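Local coordinates for protein phosphoinositol-specific phospholipase C (Pseudomonas sp., PDB 5FYP) that probably cleaves the phosphodiester bond of phosphoinositide lipids, releasing diacylglycerol and a phosphorylated inositol, in a calcium-dependent reaction, at residues A11-P16 and G110-T115; P16-A21 and K172-A177; G146-P151 and G182-V187. One frame throughout, in Å; residues are numbered along the deposited sequence. Where two conformers were deposited one is given.

Contact 1. Residues A11-P16 and G110-T115; sequences ASWNTP and GHFPIT
W13 and F112 form a T-shaped (edge-to-face) aromatic pair, buried where the loop ahead of strand 20-25 meets the lead-in to strand 114-120. The edge of F112 points at the face of the indole, with ring planes 69° apart and the centroid of F112 5.7 Å from that of the six-membered W13 ring. The atom of F112 over the indole face is CD2, 4.2 Å above its plane and displaced toward the rim. W13 leads with the far corner of its benzo ring: CH2 lies 3.4 Å from the backbone N of F112 and 3.7 Å from F112 CB, while the carbonyl carbon of H111 sits at the indole edge. With CG anti to the backbone N (chi1 -175°), F112 carries its ring past this corner, and P113 CD rests over one face of it. S12 adds a looser touch, CB to F112 CE2 at 4.3 Å.

Each backbone is held in shape independently. S12 to T15 make a type I turn, and T15 OG1 reaches back to A11 O (2.8 Å). Within 110-115, H111 ND1 gives a nearly straight bond to F112 O at 2.8 Å (170°); the acceptor lies in the imidazole plane, whereas ND1 stands above the carbonyl plane. H111 NE2 is bonded to S105 OG.

Near the chain start, E3 takes the N-H of F112. F112 also packs on I20 and Q22 of strand 20-25 and on I295 of strand 295-297, while P113 turns to L185 of strand 184-189.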
ATOM      1  N   ALA A  11      -1.820  18.051 -13.509  1.00 14.59           N
ATOM      2  CA  ALA A  11      -2.718  18.600 -12.479  1.00 11.80           C
ATOM      3  C   ALA A  11      -2.617  17.814 -11.160  1.00 13.46           C
ATOM      4  O   ALA A  11      -3.051  18.304 -10.116  1.00 15.29           O
ATOM      5  CB  ALA A  11      -4.145  18.599 -12.989  1.00 14.65           C
ATOM      6  N   SER A  12      -2.061  16.607 -11.209  1.00 12.80           N
ATOM      7  CA  SER A  12      -1.932  15.791 -10.018  1.00 12.84           C
ATOM      8  C   SER A  12      -1.036  16.417  -8.943  1.00 12.41           C
ATOM      9  O   SER A  12      -1.243  16.201  -7.759  1.00 12.89           O
ATOM     10  CB  SER A  12      -1.332  14.419 -10.377  1.00 13.24           C
ATOM     11  OG  SER A  12      -2.102  13.749 -11.349  1.00 12.74           O
ATOM     12  N   TRP A  13      -0.022  17.159  -9.363  1.00 13.88           N
ATOM     13  CA  TRP A  13       1.020  17.583  -8.445  1.00 14.46           C
ATOM     14  C   TRP A  13       0.518  18.473  -7.321  1.00 14.61           C
ATOM     15  O   TRP A  13       0.926  18.309  -6.176  1.00 14.35           O
ATOM     16  CB  TRP A  13       2.167  18.236  -9.218  1.00 14.58           C
ATOM     17  CG  TRP A  13       2.922  17.258 -10.000  1.00 15.51           C
ATOM     18  CD1 TRP A  13       2.879  17.069 -11.367  1.00 17.79           C
ATOM     19  CD2 TRP A  13       3.792  16.270  -9.483  1.00 15.94           C
ATOM     20  NE1 TRP A  13       3.708  16.058 -11.712  1.00 18.87           N
ATOM     21  CE2 TRP A  13       4.267  15.528 -10.577  1.00 16.58           C
ATOM     22  CE3 TRP A  13       4.244  15.961  -8.195  1.00 15.97           C
ATOM     23  CZ2 TRP A  13       5.193  14.495 -10.421  1.00 18.24           C
ATOM     24  CZ3 TRP A  13       5.117  14.949  -8.040  1.00 16.29           C
ATOM     25  CH2 TRP A  13       5.635  14.249  -9.158  1.00 17.81           C
ATOM     26  N   ASN A  14      -0.398  19.380  -7.644  0.50 14.38           N
ATOM     27  CA  ASN A  14      -0.974  20.271  -6.642  0.50 13.86           C
ATOM     28  C   ASN A  14      -2.256  19.719  -6.013  0.50 13.91           C
ATOM     29  O   ASN A  14      -2.942  20.442  -5.304  0.50 16.40           O
ATOM     30  CB  ASN A  14      -1.197  21.657  -7.250  0.50 15.69           C
ATOM     31  CG  ASN A  14      -1.307  22.735  -6.204  0.50 17.13           C
ATOM     32  OD1 ASN A  14      -0.697  22.668  -5.129  0.50 17.38           O
ATOM     33  ND2 ASN A  14      -2.086  23.754  -6.521  0.50 19.33           N
ATOM     34  N   THR A  15      -2.537  18.428  -6.204  1.00 12.47           N
ATOM     35  CA  THR A  15      -3.731  17.811  -5.652  1.00 11.47           C
ATOM     36  C   THR A  15      -3.353  17.035  -4.397  1.00 10.99           C
ATOM     37  O   THR A  15      -2.383  16.294  -4.405  1.00 11.43           O
ATOM     38  CB  THR A  15      -4.352  16.863  -6.686  1.00 11.74           C
ATOM     39  OG1 THR A  15      -4.607  17.573  -7.909  1.00 13.85           O
ATOM     40  CG2 THR A  15      -5.642  16.259  -6.243  1.00 12.29           C
ATOM     41  N   PRO A  16      -4.155  17.133  -3.313  1.00 11.09           N
ATOM     42  CA  PRO A  16      -3.970  16.258  -2.166  1.00 10.41           C
ATOM     43  C   PRO A  16      -3.928  14.797  -2.591  1.00  9.85           C
ATOM     44  O   PRO A  16      -4.677  14.405  -3.482  1.00  9.66           O
ATOM     45  CB  PRO A  16      -5.212  16.546  -1.323  1.00 10.81           C
ATOM     46  CG  PRO A  16      -5.506  17.987  -1.630  1.00 11.95           C
ATOM     47  CD  PRO A  16      -5.281  18.065  -3.112  1.00 10.21           C
ATOM     48  N   GLY A 110      12.589  13.546  -7.216  1.00 19.90           N
ATOM     49  CA  GLY A 110      11.389  14.285  -7.573  1.00 19.91           C
ATOM     50  C   GLY A 110      10.230  13.404  -7.980  1.00 18.38           C
ATOM     51  O   GLY A 110       9.235  13.912  -8.482  1.00 18.61           O
ATOM     52  N   HIS A 111      10.351  12.089  -7.773  1.00 15.09           N
ATOM     53  CA  HIS A 111       9.293  11.228  -8.237  1.00 14.26           C
ATOM     54  C   HIS A 111       7.980  11.419  -7.485  1.00 11.59           C
ATOM     55  O   HIS A 111       7.949  11.752  -6.292  1.00 13.00           O
ATOM     56  CB  HIS A 111       9.713   9.747  -8.215  1.00 12.95           C
ATOM     57  CG  HIS A 111      10.021   9.175  -6.854  1.00 13.88           C
ATOM     58  ND1 HIS A 111       9.059   8.782  -5.964  1.00 12.78           N
ATOM     59  CD2 HIS A 111      11.208   8.892  -6.269  1.00 16.11           C
ATOM     60  CE1 HIS A 111       9.639   8.293  -4.881  1.00 11.05           C
ATOM     61  NE2 HIS A 111      10.940   8.331  -5.047  1.00 13.47           N
ATOM     62  N   PHE A 112       6.893  11.193  -8.199  1.00 11.74           N
ATOM     63  CA  PHE A 112       5.583  11.074  -7.602  1.00 11.02           C
ATOM     64  C   PHE A 112       5.649  10.009  -6.508  1.00 10.46           C
ATOM     65  O   PHE A 112       6.358   9.007  -6.665  1.00 11.63           O
ATOM     66  CB  PHE A 112       4.594  10.683  -8.711  1.00 11.54           C
ATOM     67  CG  PHE A 112       3.176  10.628  -8.274  1.00 11.35           C
ATOM     68  CD1 PHE A 112       2.675   9.493  -7.657  1.00 10.65           C
ATOM     69  CD2 PHE A 112       2.328  11.703  -8.462  1.00 12.68           C
ATOM     70  CE1 PHE A 112       1.374   9.455  -7.197  1.00 10.79           C
ATOM     71  CE2 PHE A 112       1.023  11.654  -8.043  1.00 12.86           C
ATOM     72  CZ  PHE A 112       0.546  10.534  -7.403  1.00 12.18           C
ATOM     73  N   PRO A 113       4.963  10.195  -5.373  1.00 10.54           N
ATOM     74  CA  PRO A 113       5.099   9.235  -4.286  1.00  9.72           C
ATOM     75  C   PRO A 113       4.760   7.814  -4.714  1.00  8.70           C
ATOM     76  O   PRO A 113       3.767   7.594  -5.424  1.00  9.99           O
ATOM     77  CB  PRO A 113       4.122   9.751  -3.233  1.00  9.30           C
ATOM     78  CG  PRO A 113       3.169  10.630  -3.998  1.00 10.03           C
ATOM     79  CD  PRO A 113       4.053  11.287  -5.025  1.00 10.01           C
ATOM     80  N   ILE A 114       5.578   6.870  -4.254  1.00  9.10           N
ATOM     81  CA  ILE A 114       5.367   5.447  -4.548  1.00  8.47           C
ATOM     82  C   ILE A 114       4.606   4.807  -3.395  1.00  8.15           C
ATOM     83  O   ILE A 114       4.986   5.003  -2.252  1.00  9.80           O
ATOM     84  CB  ILE A 114       6.694   4.731  -4.739  1.00  9.59           C
ATOM     85  CG1 ILE A 114       7.436   5.280  -5.950  1.00 11.00           C
ATOM     86  CG2 ILE A 114       6.506   3.219  -4.843  1.00  9.51           C
ATOM     87  CD1 ILE A 114       8.911   4.914  -5.980  1.00 12.53           C
ATOM     88  N   THR A 115       3.571   4.062  -3.726  1.00  7.74           N
ATOM     89  CA  THR A 115       2.812   3.319  -2.734  1.00  7.62           C
ATOM     90  C   THR A 115       3.071   1.830  -2.962  1.00  7.57           C
ATOM     91  O   THR A 115       2.906   1.325  -4.074  1.00  8.15           O
ATOM     92  CB  THR A 115       1.315   3.635  -2.809  1.00  7.88           C
ATOM     93  OG1 THR A 115       1.121   5.029  -2.585  1.00  9.02           O
ATOM     94  CG2 THR A 115       0.521   2.895  -1.753  1.00  9.19           C
TER

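Contact 2. Residues P16-A21 and K172-A177; sequences PFNGIA and KSWPTA
N18 OD1 accepts the backbone N-H of W174 at 2.9 Å, with the donor standing above the amide carbonyl plane. N18 CG lies between its own backbone N and carbonyl carbon (chi1 58°), and the amide crosses the indole with the two planes 32° apart; OD1 comes within 3.3 Å of W174 CD1. The other amide atom, ND2, donates to a water that also bonds S173 OG. F17 meets the benzo side of W174 obliquely, CD2 to CE3 at 3.9 Å, and its backbone N donates to P175 O at 2.9 Å. P16 packs against the backbone, with CB 3.4 Å from W174 O and CG against S173 CB. Further along, I20 CD1 touches A177 CB at 3.8 Å.

In the second shell, S256 O receives W174 NE1 and S256 OG bonds K172 O, while D179 holds the N-H of T176. I258 backs F17, N18 and W174 alike.

P16 and T176 form a single beta bridge with the pattern of a non-hydrogen-bonded antiparallel pair. With F17 reaching T115, L185 and I258 on three different strands, the arrangement is consistent with a hydrophobic layer closing the N-terminal end of a TIM-type barrel.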
ATOM      1  N   PRO A  16      -4.155  17.133  -3.313  1.00 11.09           N
ATOM      2  CA  PRO A  16      -3.970  16.258  -2.166  1.00 10.41           C
ATOM      3  C   PRO A  16      -3.928  14.797  -2.591  1.00  9.85           C
ATOM      4  O   PRO A  16      -4.677  14.405  -3.482  1.00  9.66           O
ATOM      5  CB  PRO A  16      -5.212  16.546  -1.323  1.00 10.81           C
ATOM      6  CG  PRO A  16      -5.506  17.987  -1.630  1.00 11.95           C
ATOM      7  CD  PRO A  16      -5.281  18.065  -3.112  1.00 10.21           C
ATOM      8  N   PHE A  17      -3.098  14.004  -1.942  1.00  9.14           N
ATOM      9  CA  PHE A  17      -2.944  12.609  -2.361  1.00  8.87           C
ATOM     10  C   PHE A  17      -4.256  11.847  -2.399  1.00  8.38           C
ATOM     11  O   PHE A  17      -4.472  11.010  -3.277  1.00  8.67           O
ATOM     12  CB  PHE A  17      -1.937  11.929  -1.438  1.00  9.45           C
ATOM     13  CG  PHE A  17      -1.516  10.534  -1.878  1.00  9.07           C
ATOM     14  CD1 PHE A  17      -0.726  10.349  -2.985  1.00  9.90           C
ATOM     15  CD2 PHE A  17      -1.926   9.416  -1.172  1.00  9.26           C
ATOM     16  CE1 PHE A  17      -0.338   9.081  -3.371  1.00  9.20           C
ATOM     17  CE2 PHE A  17      -1.536   8.144  -1.554  1.00  9.50           C
ATOM     18  CZ  PHE A  17      -0.740   7.957  -2.658  1.00  9.46           C
ATOM     19  N   ASN A  18      -5.133  12.132  -1.433  1.00  8.33           N
ATOM     20  CA  ASN A  18      -6.442  11.492  -1.378  1.00  8.19           C
ATOM     21  C   ASN A  18      -7.383  11.901  -2.512  1.00  8.71           C
ATOM     22  O   ASN A  18      -8.387  11.235  -2.733  1.00  8.99           O
ATOM     23  CB  ASN A  18      -7.105  11.723  -0.027  1.00  8.22           C
ATOM     24  CG  ASN A  18      -7.256  13.191   0.281  1.00  8.66           C
ATOM     25  OD1 ASN A  18      -6.261  13.931   0.390  1.00  9.06           O
ATOM     26  ND2 ASN A  18      -8.481  13.616   0.518  1.00  9.77           N
ATOM     27  N   GLY A  19      -7.056  12.996  -3.206  1.00  8.32           N
ATOM     28  CA  GLY A  19      -7.819  13.413  -4.391  1.00  9.17           C
ATOM     29  C   GLY A  19      -7.277  12.928  -5.702  1.00  8.77           C
ATOM     30  O   GLY A  19      -7.750  13.404  -6.753  1.00 10.02           O
ATOM     31  N   ILE A  20      -6.327  11.992  -5.673  1.00  8.68           N
ATOM     32  CA  ILE A  20      -5.686  11.479  -6.878  1.00  9.16           C
ATOM     33  C   ILE A  20      -6.093  10.013  -7.097  1.00  8.58           C
ATOM     34  O   ILE A  20      -6.036   9.189  -6.177  1.00  8.71           O
ATOM     35  CB  ILE A  20      -4.156  11.606  -6.779  1.00  9.58           C
ATOM     36  CG1 ILE A  20      -3.731  13.063  -6.582  1.00 10.35           C
ATOM     37  CG2 ILE A  20      -3.496  10.997  -7.998  1.00 10.03           C
ATOM     38  CD1 ILE A  20      -2.268  13.254  -6.311  1.00 10.74           C
ATOM     39  N   ALA A  21      -6.495   9.722  -8.326  1.00  8.85           N
ATOM     40  CA  ALA A  21      -6.788   8.367  -8.795  1.00  8.56           C
ATOM     41  C   ALA A  21      -5.571   7.813  -9.536  1.00  8.65           C
ATOM     42  O   ALA A  21      -4.931   8.515 -10.338  1.00  9.57           O
ATOM     43  CB  ALA A  21      -7.980   8.362  -9.716  1.00  9.30           C
ATOM     44  N   LYS A 172     -10.549  16.394   5.668  1.00 13.48           N
ATOM     45  CA  LYS A 172      -9.163  16.874   5.609  1.00 12.66           C
ATOM     46  C   LYS A 172      -8.463  16.399   4.331  1.00 12.89           C
ATOM     47  O   LYS A 172      -8.745  15.376   3.722  1.00 14.45           O
ATOM     48  CB  LYS A 172      -8.394  16.446   6.875  1.00 14.71           C
ATOM     49  CG  LYS A 172      -8.813  17.174   8.194  1.00 20.78           C
ATOM     50  CD  LYS A 172      -8.027  18.467   8.410  1.00 26.30           C
ATOM     51  CE  LYS A 172      -8.191  19.167   9.741  1.00 30.92           C
ATOM     52  NZ  LYS A 172      -9.511  19.008  10.363  1.00 51.06           N
ATOM     53  N   SER A 173      -7.462  17.168   3.954  1.00 12.16           N
ATOM     54  CA  SER A 173      -6.611  16.859   2.806  1.00 11.89           C
ATOM     55  C   SER A 173      -5.287  16.265   3.262  1.00 10.94           C
ATOM     56  O   SER A 173      -4.623  16.765   4.186  1.00 12.63           O
ATOM     57  CB  SER A 173      -6.313  18.131   2.011  1.00 13.36           C
ATOM     58  OG  SER A 173      -7.492  18.641   1.469  1.00 15.99           O
ATOM     59  N   TRP A 174      -4.881  15.192   2.588  1.00  9.85           N
ATOM     60  CA  TRP A 174      -3.495  14.723   2.707  1.00  9.24           C
ATOM     61  C   TRP A 174      -2.550  15.764   2.096  1.00  9.15           C
ATOM     62  O   TRP A 174      -2.974  16.602   1.294  1.00 11.33           O
ATOM     63  CB  TRP A 174      -3.324  13.401   1.958  1.00  9.20           C
ATOM     64  CG  TRP A 174      -4.002  12.218   2.581  1.00  8.73           C
ATOM     65  CD1 TRP A 174      -5.298  12.120   2.999  1.00  9.13           C
ATOM     66  CD2 TRP A 174      -3.418  10.919   2.794  1.00  8.29           C
ATOM     67  NE1 TRP A 174      -5.547  10.852   3.480  1.00  9.10           N
ATOM     68  CE2 TRP A 174      -4.415  10.095   3.359  1.00  8.73           C
ATOM     69  CE3 TRP A 174      -2.142  10.369   2.568  1.00  9.16           C
ATOM     70  CZ2 TRP A 174      -4.176   8.785   3.713  1.00  9.06           C
ATOM     71  CZ3 TRP A 174      -1.910   9.062   2.918  1.00  9.35           C
ATOM     72  CH2 TRP A 174      -2.917   8.295   3.512  1.00  9.94           C
ATOM     73  N   PRO A 175      -1.234  15.648   2.378  1.00 10.12           N
ATOM     74  CA  PRO A 175      -0.280  16.430   1.599  1.00 10.50           C
ATOM     75  C   PRO A 175      -0.453  16.153   0.103  1.00 10.50           C
ATOM     76  O   PRO A 175      -0.925  15.080  -0.324  1.00 10.29           O
ATOM     77  CB  PRO A 175       1.080  15.935   2.106  1.00  9.99           C
ATOM     78  CG  PRO A 175       0.784  15.371   3.477  1.00 10.60           C
ATOM     79  CD  PRO A 175      -0.560  14.742   3.312  1.00 10.09           C
ATOM     80  N   THR A 176      -0.049  17.128  -0.693  1.00 10.86           N
ATOM     81  CA  THR A 176      -0.167  16.994  -2.146  1.00 10.71           C
ATOM     82  C   THR A 176       0.889  16.055  -2.687  1.00 10.64           C
ATOM     83  O   THR A 176       1.891  15.746  -2.014  1.00 11.07           O
ATOM     84  CB  THR A 176      -0.038  18.345  -2.885  1.00 11.85           C
ATOM     85  OG1 THR A 176       1.278  18.818  -2.651  1.00 13.72           O
ATOM     86  CG2 THR A 176      -1.090  19.351  -2.399  1.00 12.73           C
ATOM     87  N   ALA A 177       0.717  15.616  -3.925  1.00 10.96           N
ATOM     88  CA  ALA A 177       1.778  14.841  -4.579  1.00 11.53           C
ATOM     89  C   ALA A 177       3.099  15.616  -4.596  1.00 12.10           C
ATOM     90  O   ALA A 177       4.153  15.023  -4.363  1.00 12.78           O
ATOM     91  CB  ALA A 177       1.366  14.387  -5.945  1.00 11.57           C
TER
HETATM   92  O   HOH W   1      -8.966  16.618   0.327  1.00 16.03           O

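Contact 3. Residues G146-P151 and G182-V187; sequences GKLFTP and GKVLLV
F149 lays its ring beside L185, the two side chains pointing the same way, with CD2 4.0 Å from L185 CG. The leucine meets the ring obliquely, and P175, L180 and F210 add to the ring's surroundings. F149 CG is anti to the backbone N (chi1 178°); CB points toward strand 184-189 and stays near L185 CD1, while the end of the side chain leads away from that strand.

Beneath these side chains the backbones are bridged once, L148 with V184, in the parallel pattern. V184 N donates to K147 O and V184 O accepts from F149 N, at 2.9 Å and 3.0 Å between those named atoms. The approach of L148 CA to V184 O adds a CA-H...O contact. One step on, a water takes over the pairing, donating to F149 O and accepting from L186 N. L148 itself crosses L186, CD2 to CD1 at 3.7 Å, and also touches V184 CG1.

K183 folds over the loop. Bends at chi2 (-56°) and chi3 (-66°) turn its chain back, and NZ ends 2.7 Å from G146 O, with a weak bond to L148 O at 3.2 Å. Its positive charge is thus set among backbone carbonyls. K147 extends the other way: NZ salt-bridges D106, bonds S105 OG and donates to a water held by G182 O.

T150 is the N-cap of helix 151-158, and D153 of that helix accepts its N-H. Strand 184-189 pairs with 114-120 along one edge; on the other, the loop bonds V184 and F210 of strand 210-211 joins L186. Helix 133-144 packs on V184 and L186 through F144.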
ATOM      1  N   GLY A 146      14.833   7.633   5.317  1.00 20.46           N
ATOM      2  CA  GLY A 146      14.003   8.802   5.346  1.00 19.29           C
ATOM      3  C   GLY A 146      13.022   8.941   4.221  1.00 16.82           C
ATOM      4  O   GLY A 146      12.301   9.926   4.186  1.00 17.04           O
ATOM      5  N   LYS A 147      12.956   7.966   3.298  1.00 14.56           N
ATOM      6  CA  LYS A 147      11.993   8.060   2.199  1.00 12.24           C
ATOM      7  C   LYS A 147      10.555   7.863   2.650  1.00 10.51           C
ATOM      8  O   LYS A 147       9.643   8.248   1.947  1.00 10.92           O
ATOM      9  CB  LYS A 147      12.302   7.049   1.099  1.00 11.83           C
ATOM     10  CG  LYS A 147      13.589   7.309   0.354  1.00 13.44           C
ATOM     11  CD  LYS A 147      13.833   6.214  -0.690  1.00 14.52           C
ATOM     12  CE  LYS A 147      15.181   6.340  -1.402  1.00 17.85           C
ATOM     13  NZ  LYS A 147      15.255   7.564  -2.245  1.00 18.43           N
ATOM     14  N   LEU A 148      10.353   7.218   3.792  1.00  9.93           N
ATOM     15  CA  LEU A 148       8.981   6.861   4.193  1.00  9.98           C
ATOM     16  C   LEU A 148       8.147   8.062   4.606  1.00  9.70           C
ATOM     17  O   LEU A 148       8.646   9.026   5.217  1.00 10.93           O
ATOM     18  CB  LEU A 148       8.994   5.852   5.330  1.00  9.41           C
ATOM     19  CG  LEU A 148       9.656   4.511   5.000  1.00 10.16           C
ATOM     20  CD1 LEU A 148       9.515   3.594   6.187  1.00 12.68           C
ATOM     21  CD2 LEU A 148       9.070   3.876   3.776  1.00 10.36           C
ATOM     22  N   PHE A 149       6.877   7.984   4.257  1.00  9.49           N
ATOM     23  CA  PHE A 149       5.809   8.816   4.799  1.00  9.00           C
ATOM     24  C   PHE A 149       4.881   7.846   5.543  1.00  8.26           C
ATOM     25  O   PHE A 149       4.414   6.893   4.948  1.00  8.48           O
ATOM     26  CB  PHE A 149       5.072   9.537   3.674  1.00  9.22           C
ATOM     27  CG  PHE A 149       3.923  10.387   4.130  1.00  8.83           C
ATOM     28  CD1 PHE A 149       4.130  11.647   4.628  1.00 10.24           C
ATOM     29  CD2 PHE A 149       2.616   9.934   4.027  1.00  9.00           C
ATOM     30  CE1 PHE A 149       3.078  12.456   5.039  1.00  9.23           C
ATOM     31  CE2 PHE A 149       1.562  10.731   4.439  1.00 10.08           C
ATOM     32  CZ  PHE A 149       1.789  11.986   4.952  1.00  9.73           C
ATOM     33  N   THR A 150       4.679   8.094   6.832  1.00  8.87           N
ATOM     34  CA  THR A 150       4.034   7.143   7.728  1.00  8.47           C
ATOM     35  C   THR A 150       2.737   7.702   8.314  1.00  8.15           C
ATOM     36  O   THR A 150       2.442   8.892   8.184  1.00  8.96           O
ATOM     37  CB  THR A 150       4.963   6.806   8.879  1.00 10.26           C
ATOM     38  OG1 THR A 150       5.059   7.977   9.717  1.00 11.89           O
ATOM     39  CG2 THR A 150       6.351   6.370   8.394  1.00 11.36           C
ATOM     40  N   PRO A 151       1.982   6.857   9.021  1.00  8.49           N
ATOM     41  CA  PRO A 151       0.749   7.355   9.657  1.00  8.71           C
ATOM     42  C   PRO A 151       0.952   8.554  10.578  1.00  8.56           C
ATOM     43  O   PRO A 151       0.179   9.505  10.533  1.00  8.56           O
ATOM     44  CB  PRO A 151       0.221   6.123  10.367  1.00  9.56           C
ATOM     45  CG  PRO A 151       0.671   4.957   9.525  1.00  8.44           C
ATOM     46  CD  PRO A 151       2.044   5.382   9.056  1.00  8.75           C
ATOM     47  N   GLY A 182       9.362  12.195  -3.939  1.00 12.17           N
ATOM     48  CA  GLY A 182      10.416  11.344  -3.421  1.00 13.38           C
ATOM     49  C   GLY A 182      10.040  10.438  -2.265  1.00 12.53           C
ATOM     50  O   GLY A 182      10.906   9.752  -1.733  1.00 14.12           O
ATOM     51  N   LYS A 183       8.761  10.412  -1.900  1.00 12.06           N
ATOM     52  CA  LYS A 183       8.338   9.622  -0.761  1.00 10.76           C
ATOM     53  C   LYS A 183       7.877   8.220  -1.174  1.00 10.00           C
ATOM     54  O   LYS A 183       7.478   7.966  -2.316  1.00 10.35           O
ATOM     55  CB  LYS A 183       7.242  10.337   0.029  1.00 12.34           C
ATOM     56  CG  LYS A 183       7.596  11.739   0.537  1.00 16.60           C
ATOM     57  CD  LYS A 183       8.838  11.849   1.391  1.00 17.70           C
ATOM     58  CE  LYS A 183       8.708  11.143   2.707  1.00 18.53           C
ATOM     59  NZ  LYS A 183      10.064  11.127   3.341  1.00 16.96           N
ATOM     60  N   VAL A 184       7.937   7.323  -0.193  1.00  9.83           N
ATOM     61  CA  VAL A 184       7.406   5.957  -0.284  1.00  9.09           C
ATOM     62  C   VAL A 184       6.411   5.761   0.862  1.00  8.56           C
ATOM     63  O   VAL A 184       6.683   6.086   2.000  1.00  9.36           O
ATOM     64  CB  VAL A 184       8.534   4.931  -0.190  1.00 10.03           C
ATOM     65  CG1 VAL A 184       8.004   3.511  -0.120  1.00 10.76           C
ATOM     66  CG2 VAL A 184       9.501   5.084  -1.362  1.00 10.81           C
ATOM     67  N   LEU A 185       5.229   5.251   0.501  1.00  8.03           N
ATOM     68  CA  LEU A 185       4.166   4.895   1.442  1.00  7.65           C
ATOM     69  C   LEU A 185       4.000   3.392   1.435  1.00  7.27           C
ATOM     70  O   LEU A 185       3.826   2.810   0.376  1.00  9.20           O
ATOM     71  CB  LEU A 185       2.818   5.544   1.062  1.00  8.21           C
ATOM     72  CG  LEU A 185       2.676   7.041   1.290  1.00  8.93           C
ATOM     73  CD1 LEU A 185       3.521   7.868   0.346  1.00 11.47           C
ATOM     74  CD2 LEU A 185       1.225   7.453   1.175  1.00 10.34           C
ATOM     75  N   LEU A 186       4.054   2.784   2.603  1.00  7.34           N
ATOM     76  CA  LEU A 186       3.904   1.351   2.752  1.00  6.72           C
ATOM     77  C   LEU A 186       2.521   1.036   3.321  1.00  6.75           C
ATOM     78  O   LEU A 186       2.078   1.714   4.251  1.00  7.13           O
ATOM     79  CB  LEU A 186       4.965   0.813   3.681  1.00  7.75           C
ATOM     80  CG  LEU A 186       6.396   1.135   3.263  1.00  8.42           C
ATOM     81  CD1 LEU A 186       7.368   0.617   4.296  1.00 10.20           C
ATOM     82  CD2 LEU A 186       6.724   0.587   1.880  1.00  8.77           C
ATOM     83  N   VAL A 187       1.887  -0.016   2.787  1.00  6.53           N
ATOM     84  CA  VAL A 187       0.518  -0.351   3.178  1.00  6.34           C
ATOM     85  C   VAL A 187       0.481  -1.831   3.520  1.00  6.82           C
ATOM     86  O   VAL A 187       0.978  -2.647   2.755  1.00  9.20           O
ATOM     87  CB  VAL A 187      -0.434  -0.062   2.018  1.00  7.08           C
ATOM     88  CG1 VAL A 187      -1.885  -0.332   2.451  1.00  7.77           C
ATOM     89  CG2 VAL A 187      -0.271   1.372   1.504  1.00  6.69           C
TER
HETATM   90  O   HOH W   2      13.583  10.060  -2.256  1.00 21.16           O
HETATM   91  O   HOH W   3       4.813   4.143   4.984  1.00 13.33           O

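In the fold
Contacts 1 and 2 share P16, and their centres are about 8 Å apart; T15 O lies 3.2 Å from A177 N in a probable hydrogen bond, and F112 packs on A177. Contact 3 lies about 13 Å from contact 1 and 14 Å from contact 2, centre to centre. It joins contact 1 through neighbouring strands, I114 O to L185 N at 2.8 Å, and contact 2 through packing of W174 and F17 on L185 and of P175 on F149. All three gather around the starts of strands 20-25, 114-120 and 184-189. Of the calcium ligands, N27 follows strand 20-25 and D119 is near the finish of strand 114-120, while E48 and D50 lie on strand 46-52.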